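Local coordinates for CRISPR-associated protein, Cse1 family (Acidimicrobium ferrooxidans, PDB 4H3T) that probably serves as the large Cse1 subunit of a type I-E CRISPR Cascade surveillance complex, helping it to recognise invading DNA, at residues A115-A120 and R280-A285; S174-A179 and G187-P192; I200-P205 and L363-K368; R355-V360 and T386-L391. The protein carries 1 engineered substitution. All blocks are in the same frame, centred on the assembly; numbering follows the deposited sequence.

Interaction 1. Residues A115-A120 and R280-A285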
loop_
_atom_site.group_PDB
_atom_site.type_symbol
_atom_site.label_atom_id
_atom_site.label_comp_id
_atom_site.label_asym_id
_atom_site.label_seq_id
_atom_site.Cartn_x
_atom_site.Cartn_y
_atom_site.Cartn_z
ATOM N N ALA A 115 18.910 -19.540 -13.434
ATOM C CA ALA A 115 18.977 -20.985 -13.597
ATOM C C ALA A 115 20.178 -21.670 -12.927
ATOM O O ALA A 115 20.064 -22.826 -12.471
ATOM C CB ALA A 115 19.032 -21.322 -15.072
ATOM N N ASP A 116 21.344 -21.051 -13.003
ATOM C CA ASP A 116 22.558 -21.715 -12.482
ATOM C C ASP A 116 22.980 -21.107 -11.163
ATOM O O ASP A 116 24.136 -21.194 -10.832
ATOM C CB ASP A 116 23.692 -21.541 -13.537
ATOM C CG ASP A 116 23.358 -22.192 -14.873
ATOM O OD1 ASP A 116 23.042 -23.423 -14.881
ATOM O OD2 ASP A 116 23.373 -21.473 -15.904
ATOM N N LEU A 117 22.114 -20.381 -10.482
ATOM C CA LEU A 117 22.500 -19.736 -9.218
ATOM C C LEU A 117 23.046 -20.738 -8.194
ATOM O O LEU A 117 22.428 -21.754 -7.946
ATOM C CB LEU A 117 21.343 -19.013 -8.586
ATOM C CG LEU A 117 21.691 -17.855 -7.595
ATOM C CD1 LEU A 117 22.412 -16.706 -8.287
ATOM C CD2 LEU A 117 20.419 -17.317 -6.970
ATOM N N GLU A 118 24.165 -20.428 -7.594
ATOM C CA GLU A 118 24.791 -21.254 -6.575
ATOM C C GLU A 118 25.288 -20.406 -5.410
ATOM O O GLU A 118 25.701 -19.279 -5.613
ATOM C CB GLU A 118 25.993 -22.038 -7.143
ATOM C CG GLU A 118 25.585 -23.095 -8.162
ATOM C CD GLU A 118 26.763 -23.852 -8.749
ATOM O OE1 GLU A 118 27.862 -23.260 -8.851
ATOM O OE2 GLU A 118 26.586 -25.034 -9.121
ATOM N N PRO A 119 25.318 -20.962 -4.182
ATOM C CA PRO A 119 25.912 -20.206 -3.059
ATOM C C PRO A 119 27.422 -20.008 -3.219
ATOM O O PRO A 119 28.104 -20.847 -3.784
ATOM C CB PRO A 119 25.566 -21.066 -1.839
ATOM C CG PRO A 119 25.285 -22.421 -2.354
ATOM C CD PRO A 119 24.911 -22.329 -3.791
ATOM N N ALA A 120 27.952 -18.860 -2.791
ATOM C CA ALA A 120 29.408 -18.587 -2.863
ATOM C C ALA A 120 30.233 -19.544 -1.976
ATOM O O ALA A 120 31.393 -19.828 -2.287
ATOM C CB ALA A 120 29.696 -17.165 -2.456
ATOM N N ARG A 280 13.235 -26.204 -1.145
ATOM C CA ARG A 280 14.421 -25.395 -0.912
ATOM C C ARG A 280 14.489 -24.222 -1.886
ATOM O O ARG A 280 13.945 -24.297 -2.993
ATOM C CB ARG A 280 15.700 -26.264 -1.045
ATOM C CG ARG A 280 15.846 -27.398 -0.014
ATOM C CD ARG A 280 17.161 -28.191 -0.253
ATOM N NE ARG A 280 17.255 -28.656 -1.654
ATOM C CZ ARG A 280 18.313 -28.582 -2.469
ATOM N NH1 ARG A 280 19.472 -28.108 -2.029
ATOM N NH2 ARG A 280 18.223 -29.009 -3.730
ATOM N N VAL A 281 15.241 -23.171 -1.486
ATOM C CA VAL A 281 15.379 -21.938 -2.252
ATOM C C VAL A 281 16.741 -21.274 -1.914
ATOM O O VAL A 281 17.257 -21.436 -0.800
ATOM C CB VAL A 281 14.191 -20.946 -1.989
ATOM C CG1 VAL A 281 14.212 -20.412 -0.553
ATOM C CG2 VAL A 281 14.232 -19.785 -2.973
ATOM N N LEU A 282 17.266 -20.507 -2.860
ATOM C CA LEU A 282 18.461 -19.674 -2.679
ATOM C C LEU A 282 18.027 -18.233 -2.979
ATOM O O LEU A 282 17.450 -17.968 -4.038
ATOM C CB LEU A 282 19.609 -20.146 -3.576
ATOM C CG LEU A 282 20.925 -19.317 -3.560
ATOM C CD1 LEU A 282 21.496 -19.121 -2.169
ATOM C CD2 LEU A 282 21.975 -19.982 -4.400
ATOM N N ILE A 283 18.247 -17.313 -2.039
ATOM C CA ILE A 283 17.795 -15.907 -2.166
ATOM C C ILE A 283 18.969 -15.008 -1.891
ATOM O O ILE A 283 19.475 -15.011 -0.775
ATOM C CB ILE A 283 16.642 -15.573 -1.195
ATOM C CG1 ILE A 283 15.488 -16.554 -1.341
ATOM C CG2 ILE A 283 16.143 -14.163 -1.379
ATOM C CD1 ILE A 283 14.427 -16.354 -0.245
ATOM N N CYS A 284 19.331 -14.206 -2.882
ATOM C CA CYS A 284 20.510 -13.335 -2.910
ATOM C C CYS A 284 20.120 -11.958 -3.337
ATOM O O CYS A 284 19.034 -11.726 -3.879
ATOM C CB CYS A 284 21.569 -13.912 -3.843
ATOM S SG CYS A 284 22.056 -15.604 -3.453
ATOM N N ALA A 285 21.066 -11.029 -3.169
ATOM C CA ALA A 285 20.839 -9.638 -3.555
ATOM C C ALA A 285 20.688 -9.451 -5.040
ATOM O O ALA A 285 21.369 -10.101 -5.812
ATOM C CB ALA A 285 22.001 -8.800 -3.067
#

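Interaction 2. Residues S174-A179 and G187-P192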
loop_
_atom_site.group_PDB
_atom_site.type_symbol
_atom_site.label_atom_id
_atom_site.label_comp_id
_atom_site.label_asym_id
_atom_site.label_seq_id
_atom_site.Cartn_x
_atom_site.Cartn_y
_atom_site.Cartn_z
ATOM N N SER A 174 18.082 -8.741 5.105
ATOM C CA SER A 174 18.441 -10.127 5.489
ATOM C C SER A 174 18.790 -10.984 4.270
ATOM O O SER A 174 19.383 -12.033 4.457
ATOM C CB SER A 174 17.281 -10.819 6.225
ATOM O OG SER A 174 17.051 -10.149 7.452
ATOM N N ASP A 175 18.457 -10.571 3.042
ATOM C CA ASP A 175 18.684 -11.407 1.837
ATOM C C ASP A 175 20.130 -11.209 1.333
ATOM O O ASP A 175 20.334 -10.837 0.201
ATOM C CB ASP A 175 17.650 -11.017 0.753
ATOM C CG ASP A 175 16.215 -11.226 1.139
ATOM O OD1 ASP A 175 15.952 -12.050 2.057
ATOM O OD2 ASP A 175 15.333 -10.623 0.487
ATOM N N LYS A 176 21.103 -11.452 2.219
ATOM C CA LYS A 176 22.534 -11.148 2.099
ATOM C C LYS A 176 23.410 -12.328 1.708
ATOM O O LYS A 176 24.579 -12.107 1.402
ATOM C CB LYS A 176 23.059 -10.573 3.436
ATOM C CG LYS A 176 23.115 -11.619 4.590
ATOM C CD LYS A 176 23.420 -11.025 5.926
ATOM C CE LYS A 176 23.328 -12.083 7.054
ATOM N NZ LYS A 176 24.173 -11.711 8.194
ATOM N N THR A 177 22.876 -13.556 1.696
ATOM C CA THR A 177 23.574 -14.781 1.243
ATOM C C THR A 177 24.349 -14.448 -0.023
ATOM O O THR A 177 23.748 -13.916 -0.959
ATOM C CB THR A 177 22.469 -15.869 0.905
ATOM O OG1 THR A 177 21.701 -16.163 2.063
ATOM C CG2 THR A 177 23.027 -17.148 0.378
ATOM N N GLY A 178 25.642 -14.729 -0.052
ATOM C CA GLY A 178 26.442 -14.421 -1.215
ATOM C C GLY A 178 26.211 -15.428 -2.326
ATOM O O GLY A 178 26.162 -16.634 -2.079
ATOM N N ALA A 179 26.200 -14.958 -3.567
ATOM C CA ALA A 179 26.085 -15.827 -4.728
ATOM C C ALA A 179 27.453 -16.008 -5.371
ATOM O O ALA A 179 28.214 -15.035 -5.541
ATOM C CB ALA A 179 25.111 -15.247 -5.739
ATOM N N GLY A 187 33.239 -11.231 3.012
ATOM C CA GLY A 187 32.816 -11.926 4.223
ATOM C C GLY A 187 31.642 -12.879 3.965
ATOM O O GLY A 187 30.771 -13.044 4.826
ATOM N N GLY A 188 31.647 -13.499 2.774
ATOM C CA GLY A 188 30.654 -14.456 2.314
ATOM C C GLY A 188 29.269 -13.915 1.976
ATOM O O GLY A 188 28.376 -14.685 1.620
ATOM N N LYS A 189 29.064 -12.601 2.059
ATOM C CA LYS A 189 27.744 -12.007 1.839
ATOM C C LYS A 189 27.790 -10.787 0.903
ATOM O O LYS A 189 28.857 -10.236 0.619
ATOM C CB LYS A 189 27.170 -11.602 3.221
ATOM C CG LYS A 189 27.893 -10.497 3.929
ATOM C CD LYS A 189 27.200 -10.229 5.263
ATOM C CE LYS A 189 27.819 -9.194 6.175
ATOM N NZ LYS A 189 26.919 -8.863 7.334
ATOM N N ASP A 190 26.621 -10.417 0.376
ATOM C CA ASP A 190 26.439 -9.143 -0.348
ATOM C C ASP A 190 25.054 -8.617 0.086
ATOM O O ASP A 190 24.044 -9.177 -0.340
ATOM C CB ASP A 190 26.589 -9.293 -1.852
ATOM C CG ASP A 190 26.342 -8.004 -2.642
ATOM O OD1 ASP A 190 26.294 -6.915 -2.023
ATOM O OD2 ASP A 190 26.132 -8.088 -3.872
ATOM N N THR A 191 25.034 -7.610 0.965
ATOM C CA THR A 191 23.836 -7.097 1.612
ATOM C C THR A 191 23.021 -6.145 0.754
ATOM O O THR A 191 23.475 -5.060 0.425
ATOM C CB THR A 191 24.205 -6.428 2.955
ATOM O OG1 THR A 191 24.903 -7.413 3.732
ATOM C CG2 THR A 191 22.965 -6.001 3.773
ATOM N N PRO A 192 21.772 -6.494 0.423
ATOM C CA PRO A 192 20.957 -5.555 -0.376
ATOM C C PRO A 192 20.242 -4.513 0.468
ATOM O O PRO A 192 20.090 -4.657 1.679
ATOM C CB PRO A 192 19.918 -6.488 -1.027
ATOM C CG PRO A 192 19.697 -7.556 0.017
ATOM C CD PRO A 192 21.026 -7.739 0.714
HETATM O O HOH W 1 23.707 -11.481 -1.874
#

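Interaction 3. Residues I200-P205 and L363-K368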
loop_
_atom_site.group_PDB
_atom_site.type_symbol
_atom_site.label_atom_id
_atom_site.label_comp_id
_atom_site.label_asym_id
_atom_site.label_seq_id
_atom_site.Cartn_x
_atom_site.Cartn_y
_atom_site.Cartn_z
ATOM N N ILE A 200 8.654 2.206 -1.045
ATOM C CA ILE A 200 7.656 3.231 -1.412
ATOM C C ILE A 200 6.351 3.074 -0.586
ATOM O O ILE A 200 6.017 1.992 -0.088
ATOM C CB ILE A 200 7.304 3.296 -2.928
ATOM C CG1 ILE A 200 6.685 1.989 -3.472
ATOM C CG2 ILE A 200 8.517 3.691 -3.755
ATOM C CD1 ILE A 200 5.814 2.143 -4.642
ATOM N N GLY A 201 5.623 4.162 -0.524
ATOM C CA GLY A 201 4.248 4.197 -0.041
ATOM C C GLY A 201 3.374 3.902 -1.254
ATOM O O GLY A 201 3.266 4.723 -2.153
ATOM N N PHE A 202 2.761 2.703 -1.324
ATOM C CA PHE A 202 1.964 2.286 -2.508
ATOM C C PHE A 202 0.511 2.700 -2.384
ATOM O O PHE A 202 -0.070 2.581 -1.312
ATOM C CB PHE A 202 2.076 0.806 -2.659
ATOM C CG PHE A 202 1.185 0.171 -3.713
ATOM C CD1 PHE A 202 1.619 0.026 -5.027
ATOM C CD2 PHE A 202 -0.115 -0.208 -3.407
ATOM C CE1 PHE A 202 0.765 -0.516 -5.998
ATOM C CE2 PHE A 202 -0.925 -0.788 -4.348
ATOM C CZ PHE A 202 -0.496 -0.922 -5.641
ATOM N N VAL A 203 -0.046 3.246 -3.454
ATOM C CA VAL A 203 -1.444 3.610 -3.540
ATOM C C VAL A 203 -1.925 3.255 -4.942
ATOM O O VAL A 203 -1.266 3.592 -5.906
ATOM C CB VAL A 203 -1.778 5.075 -3.149
ATOM C CG1 VAL A 203 -1.035 6.102 -4.026
ATOM C CG2 VAL A 203 -3.294 5.315 -3.237
ATOM N N ALA A 204 -3.070 2.620 -5.053
ATOM C CA ALA A 204 -3.638 2.266 -6.361
ATOM C C ALA A 204 -5.161 2.190 -6.255
ATOM O O ALA A 204 -5.720 1.732 -5.249
ATOM C CB ALA A 204 -3.078 0.948 -6.872
ATOM N N PRO A 205 -5.856 2.683 -7.280
ATOM C CA PRO A 205 -7.306 2.579 -7.262
ATOM C C PRO A 205 -7.776 1.174 -7.639
ATOM O O PRO A 205 -7.170 0.456 -8.452
ATOM C CB PRO A 205 -7.739 3.591 -8.334
ATOM C CG PRO A 205 -6.623 3.476 -9.350
ATOM C CD PRO A 205 -5.384 3.358 -8.517
ATOM N N LEU A 363 -6.348 1.362 -2.525
ATOM C CA LEU A 363 -5.566 0.381 -1.784
ATOM C C LEU A 363 -4.300 1.065 -1.382
ATOM O O LEU A 363 -3.600 1.546 -2.246
ATOM C CB LEU A 363 -5.271 -0.827 -2.668
ATOM C CG LEU A 363 -4.264 -1.889 -2.136
ATOM C CD1 LEU A 363 -4.681 -2.468 -0.797
ATOM C CD2 LEU A 363 -4.105 -2.967 -3.140
ATOM N N VAL A 364 -3.971 1.096 -0.099
ATOM C CA VAL A 364 -2.733 1.700 0.376
ATOM C C VAL A 364 -1.911 0.694 1.117
ATOM O O VAL A 364 -2.429 0.048 2.049
ATOM C CB VAL A 364 -3.207 2.873 1.321
ATOM C CG1 VAL A 364 -2.098 3.519 2.083
ATOM C CG2 VAL A 364 -3.989 3.927 0.543
ATOM N N THR A 365 -0.626 0.635 0.847
ATOM C CA THR A 365 0.313 -0.135 1.668
ATOM C C THR A 365 1.624 0.627 1.980
ATOM O O THR A 365 2.078 1.441 1.180
ATOM C CB THR A 365 0.707 -1.502 1.027
ATOM O OG1 THR A 365 1.609 -1.234 -0.078
ATOM C CG2 THR A 365 -0.533 -2.312 0.588
ATOM N N SER A 366 2.212 0.373 3.170
ATOM C CA SER A 366 3.576 0.862 3.497
ATOM C C SER A 366 4.180 -0.050 4.498
ATOM O O SER A 366 3.467 -0.799 5.144
ATOM C CB SER A 366 3.584 2.315 3.994
ATOM O OG SER A 366 3.058 2.371 5.296
ATOM N N ALA A 367 5.495 -0.011 4.617
ATOM C CA ALA A 367 6.237 -0.891 5.526
ATOM C C ALA A 367 7.232 -0.109 6.287
ATOM O O ALA A 367 7.693 0.927 5.803
ATOM C CB ALA A 367 6.928 -1.979 4.740
ATOM N N LYS A 368 7.560 -0.618 7.489
ATOM C CA LYS A 368 8.566 -0.078 8.390
ATOM C C LYS A 368 9.447 -1.243 8.866
ATOM O O LYS A 368 8.925 -2.312 9.235
ATOM C CB LYS A 368 7.927 0.648 9.557
ATOM C CG LYS A 368 8.857 1.677 10.187
ATOM C CD LYS A 368 8.433 2.076 11.618
ATOM C CE LYS A 368 7.525 3.289 11.678
ATOM N NZ LYS A 368 7.290 3.721 13.088
HETATM O O HOH W 2 4.381 -0.414 0.050
HETATM O O HOH W 3 6.984 1.514 2.678
#

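Interaction 4. Residues R355-V360 and T386-L391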
loop_
_atom_site.group_PDB
_atom_site.type_symbol
_atom_site.label_atom_id
_atom_site.label_comp_id
_atom_site.label_asym_id
_atom_site.label_seq_id
_atom_site.Cartn_x
_atom_site.Cartn_y
_atom_site.Cartn_z
ATOM N N ARG A 355 -16.371 9.522 -17.619
ATOM C CA ARG A 355 -16.502 8.092 -17.962
ATOM C C ARG A 355 -17.527 7.298 -17.082
ATOM O O ARG A 355 -17.594 6.057 -17.200
ATOM C CB ARG A 355 -15.130 7.393 -17.844
ATOM C CG ARG A 355 -14.076 7.995 -18.754
ATOM C CD ARG A 355 -14.356 7.713 -20.197
ATOM N NE ARG A 355 -13.225 8.164 -20.979
ATOM C CZ ARG A 355 -13.081 7.947 -22.272
ATOM N NH1 ARG A 355 -14.011 7.278 -22.948
ATOM N NH2 ARG A 355 -11.989 8.372 -22.904
ATOM N N GLY A 356 -18.287 7.980 -16.221
ATOM C CA GLY A 356 -19.264 7.302 -15.373
ATOM C C GLY A 356 -18.714 6.665 -14.101
ATOM O O GLY A 356 -19.355 5.767 -13.534
ATOM N N ILE A 357 -17.571 7.176 -13.590
ATOM C CA ILE A 357 -16.949 6.665 -12.365
ATOM C C ILE A 357 -17.164 7.686 -11.265
ATOM O O ILE A 357 -16.708 8.800 -11.395
ATOM C CB ILE A 357 -15.427 6.384 -12.573
ATOM C CG1 ILE A 357 -15.146 5.477 -13.799
ATOM C CG2 ILE A 357 -14.824 5.733 -11.345
ATOM C CD1 ILE A 357 -13.823 5.848 -14.477
ATOM N N ALA A 358 -17.831 7.310 -10.188
ATOM C CA ALA A 358 -18.060 8.209 -9.068
ATOM C C ALA A 358 -17.095 7.947 -7.899
ATOM O O ALA A 358 -16.669 8.907 -7.212
ATOM C CB ALA A 358 -19.495 8.057 -8.597
ATOM N N LEU A 359 -16.763 6.654 -7.648
ATOM C CA LEU A 359 -15.909 6.221 -6.565
ATOM C C LEU A 359 -14.920 5.186 -7.009
ATOM O O LEU A 359 -15.145 4.464 -7.981
ATOM C CB LEU A 359 -16.711 5.569 -5.422
ATOM C CG LEU A 359 -17.836 6.407 -4.810
ATOM C CD1 LEU A 359 -19.102 5.599 -4.747
ATOM C CD2 LEU A 359 -17.448 6.862 -3.410
ATOM N N VAL A 360 -13.818 5.154 -6.290
ATOM C CA VAL A 360 -12.771 4.112 -6.408
ATOM C C VAL A 360 -12.414 3.729 -5.030
ATOM O O VAL A 360 -12.488 4.554 -4.109
ATOM C CB VAL A 360 -11.527 4.505 -7.221
ATOM C CG1 VAL A 360 -11.868 4.649 -8.702
ATOM C CG2 VAL A 360 -10.858 5.758 -6.667
ATOM N N THR A 386 -13.193 6.200 -1.949
ATOM C CA THR A 386 -12.942 7.595 -2.199
ATOM C C THR A 386 -13.666 8.143 -3.473
ATOM O O THR A 386 -13.373 7.696 -4.606
ATOM C CB THR A 386 -11.399 7.846 -2.307
ATOM O OG1 THR A 386 -10.739 7.297 -1.145
ATOM C CG2 THR A 386 -11.072 9.344 -2.351
ATOM N N PRO A 387 -14.477 9.205 -3.289
ATOM C CA PRO A 387 -15.112 9.852 -4.443
ATOM C C PRO A 387 -14.114 10.531 -5.334
ATOM O O PRO A 387 -13.134 11.156 -4.838
ATOM C CB PRO A 387 -16.000 10.940 -3.802
ATOM C CG PRO A 387 -16.155 10.550 -2.426
ATOM C CD PRO A 387 -14.942 9.825 -2.026
ATOM N N LEU A 388 -14.348 10.446 -6.644
ATOM C CA LEU A 388 -13.501 11.187 -7.565
ATOM C C LEU A 388 -13.640 12.684 -7.288
ATOM O O LEU A 388 -12.687 13.427 -7.462
ATOM C CB LEU A 388 -13.838 10.880 -9.041
ATOM C CG LEU A 388 -12.997 9.800 -9.638
ATOM C CD1 LEU A 388 -13.173 8.521 -8.877
ATOM C CD2 LEU A 388 -13.290 9.639 -11.155
ATOM N N ALA A 389 -14.773 13.098 -6.755
ATOM C CA ALA A 389 -14.970 14.519 -6.348
ATOM C C ALA A 389 -13.911 15.002 -5.341
ATOM O O ALA A 389 -13.502 16.147 -5.424
ATOM C CB ALA A 389 -16.346 14.687 -5.739
ATOM N N VAL A 390 -13.421 14.132 -4.452
ATOM C CA VAL A 390 -12.429 14.481 -3.429
ATOM C C VAL A 390 -11.023 14.606 -4.054
ATOM O O VAL A 390 -10.170 15.355 -3.553
ATOM C CB VAL A 390 -12.515 13.466 -2.274
ATOM C CG1 VAL A 390 -11.315 13.545 -1.326
ATOM C CG2 VAL A 390 -13.829 13.644 -1.515
ATOM N N LEU A 391 -10.803 13.914 -5.161
ATOM C CA LEU A 391 -9.548 13.988 -5.941
ATOM C C LEU A 391 -9.484 15.256 -6.770
ATOM O O LEU A 391 -8.397 15.634 -7.219
ATOM C CB LEU A 391 -9.365 12.787 -6.865
ATOM C CG LEU A 391 -9.377 11.466 -6.229
ATOM C CD1 LEU A 391 -9.131 10.356 -7.271
ATOM C CD2 LEU A 391 -8.313 11.392 -5.109
HETATM O O HOH W 4 -17.274 11.560 -7.007
#

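Interaction 1. Residues A115-A120 and R280-A285
L282 carries this contact, and its branches can be traced outward from the strand that bears it. CB leaves the backbone pointing toward the residue 115-120 loop, and with CG anti to the backbone N (chi1 177°) the chain runs on in that direction. L282 CG comes within 4.0 Å of L117 CD2, the first atom of the loop to be met. At the tip the two methyls part. L282 CD2 lies over the flat face of the peptide that joins E118 to P119, 3.5 Å from E118 C and equally far from P119 N, so the methyl packs on backbone as well as on side chains. The same L282 CD2 lies 3.8 Å from L117 CG and 3.8 Å from P119 CD. CD1 turns elsewhere and packs on the side chain of T177.

This is an extended loop laid across one face of a beta-sheet: strand 275-289 pairs antiparallel with strand 263-272, and the backbone of L282 is bonded to R266. Across the two segments there is no hydrogen bond. The loop is instead held by other parts of the same chain, with L117 O accepting from R266 NH1 and the E118 backbone bonded to K180.

L117 answers from its own side. Its CG is likewise anti to the backbone N (chi1 -157°), and the two leucines cross obliquely. L117 CD2 also reaches the next strand residue on this face, resting 4.2 Å from C284 SG.

Interaction 2. Residues S174-A179 and G187-P192
K176 and K189 both hold CG in the crowded position between backbone N and carbonyl carbon (chi1 70° and 67°), and both chains then run extended, crossing obliquely with their CD atoms 3.9 Å apart. The backbones beneath them form a single beta bridge, T177 with K189, closing a loop of irregular chain; just before it, D175 is the centre of an inverse gamma turn. D190 N donates to K176 O at 2.8 Å, in the carbonyl plane; the bond from G178 N to G188 O is weak. A side chain on G178 would run into G188 O.

At the other end the P192 ring packs on the D175 carbonyl, its CD 3.2 Å from D175 O, while CG lies 4.1 Å from D175 CB. An alanine here would probably loosen this end, since CG and CD, which make the contacts with D175, would be gone. The carboxylates are held by arginines: D175 by R263 and R167, D190 by R246, with N182 also bonding D190. K176 NZ and K189 NZ lie 4.0 Å apart at the exposed surface. A water bridges the segments, 2.6 Å from T177 O and 2.8 Å from D190 O.

Interaction 3. Residues I200-P205 and L363-K368
The ring of F202 sets its CE2 edge against CD2 of L363, 4.0 Å away and near the ring plane. CG of each residue is anti to its own backbone N, and the two side chains cross obliquely. T365 lies beside F202, pointing the same way; its OG1, in the crowded position between N and the carbonyl carbon (chi1 74°), comes to 3.3 Å from F202 CB. Helix 52-68 covers this face, P54 touching both F202 and T365, and the ring of H300 also meets that of F202. On the opposite face V203 and V364 run side by side, CG2 to CG2 at 4.1 Å.

Four backbone bonds tie the segments. F202 N reaches T365 O at 2.9 Å, nearly along the C=O axis, whereas T365 N approaches F202 O from above the carbonyl plane. A204 and L363 bond each other both ways, in plane, the shorter being L363 N to A204 O at 2.8 Å. One water links I200 O to T365 OG1 and another links I200 O to A367 N, so the chain entering the strand is joined through water. The pattern is that of an antiparallel sheet in which strand 202-206 flanks the middle strand, 359-370, of three.

Interaction 4. Residues R355-V360 and T386-L391
The two backbones run antiparallel for just two residue pairs before they part. V360 and T386 form a hydrogen-bonded pair whose two bonds differ: T386 N reaches V360 O at 2.8 Å, nearly along the C=O axis, whereas V360 N meets T386 O from 39° out of the carbonyl plane. L359 and P387 follow as a non-hydrogen-bonded pair, CA to CA 4.3 Å, a place where the missing N-H of proline costs no bond across the strands. Beyond them L388 N donates to A358 O at 2.8 Å, again from above the carbonyl plane. That oxygen also accepts from a water, which in turn accepts from A389 N.

This is the open end of the beta hairpin formed by strands 359-370 and 375-387, where the second strand gives way to a short, weakly bonded helix at about 388-391. L388 supplies most of the apolar packing. Its chi1 of -94° is away from a staggered value, and its methyls divide the work. L388 CD2 sits 3.5 Å from I357 O, while L388 CD1 lies 4.1 Å from both I357 CG2 and V360 CG1; the L388 side chain crosses that of V360 at about a right angle. An alanine here would lack both methyls, and the packing against I357 and V360 would probably loosen, although the backbone bond to A358 need not be lost.

On the other face L359 CD2 rests against the P387 ring, 3.8 Å from its N and 4.0 Å from its CG. Helix 445-473 borders this face, L471 touching P387 and T472 touching L359.

Interactions 3 and 4 belong to one sheet and share strand 359-370: interaction 3 pairs it with strand 202-206 near the centre of the chain, almost wholly buried, and interaction 4 with strand 375-387 at a partly exposed end. They touch where P205 CB meets V360 CB. Interactions 1 and 2 lie far from the centre, yet the first is buried and the second partly exposed; interaction 2 nests in the loop that interaction 1 closes. There A120 N probably bonds to G178 O, and T177 packs on I283 and C284. Regular backbone bonding dominates interaction 3, bonding and leucine packing share interaction 4, interaction 1 relies on apolar packing, with no hydrogen bond across its two segments, and interaction 2 mixes sparse bridging with surface charges.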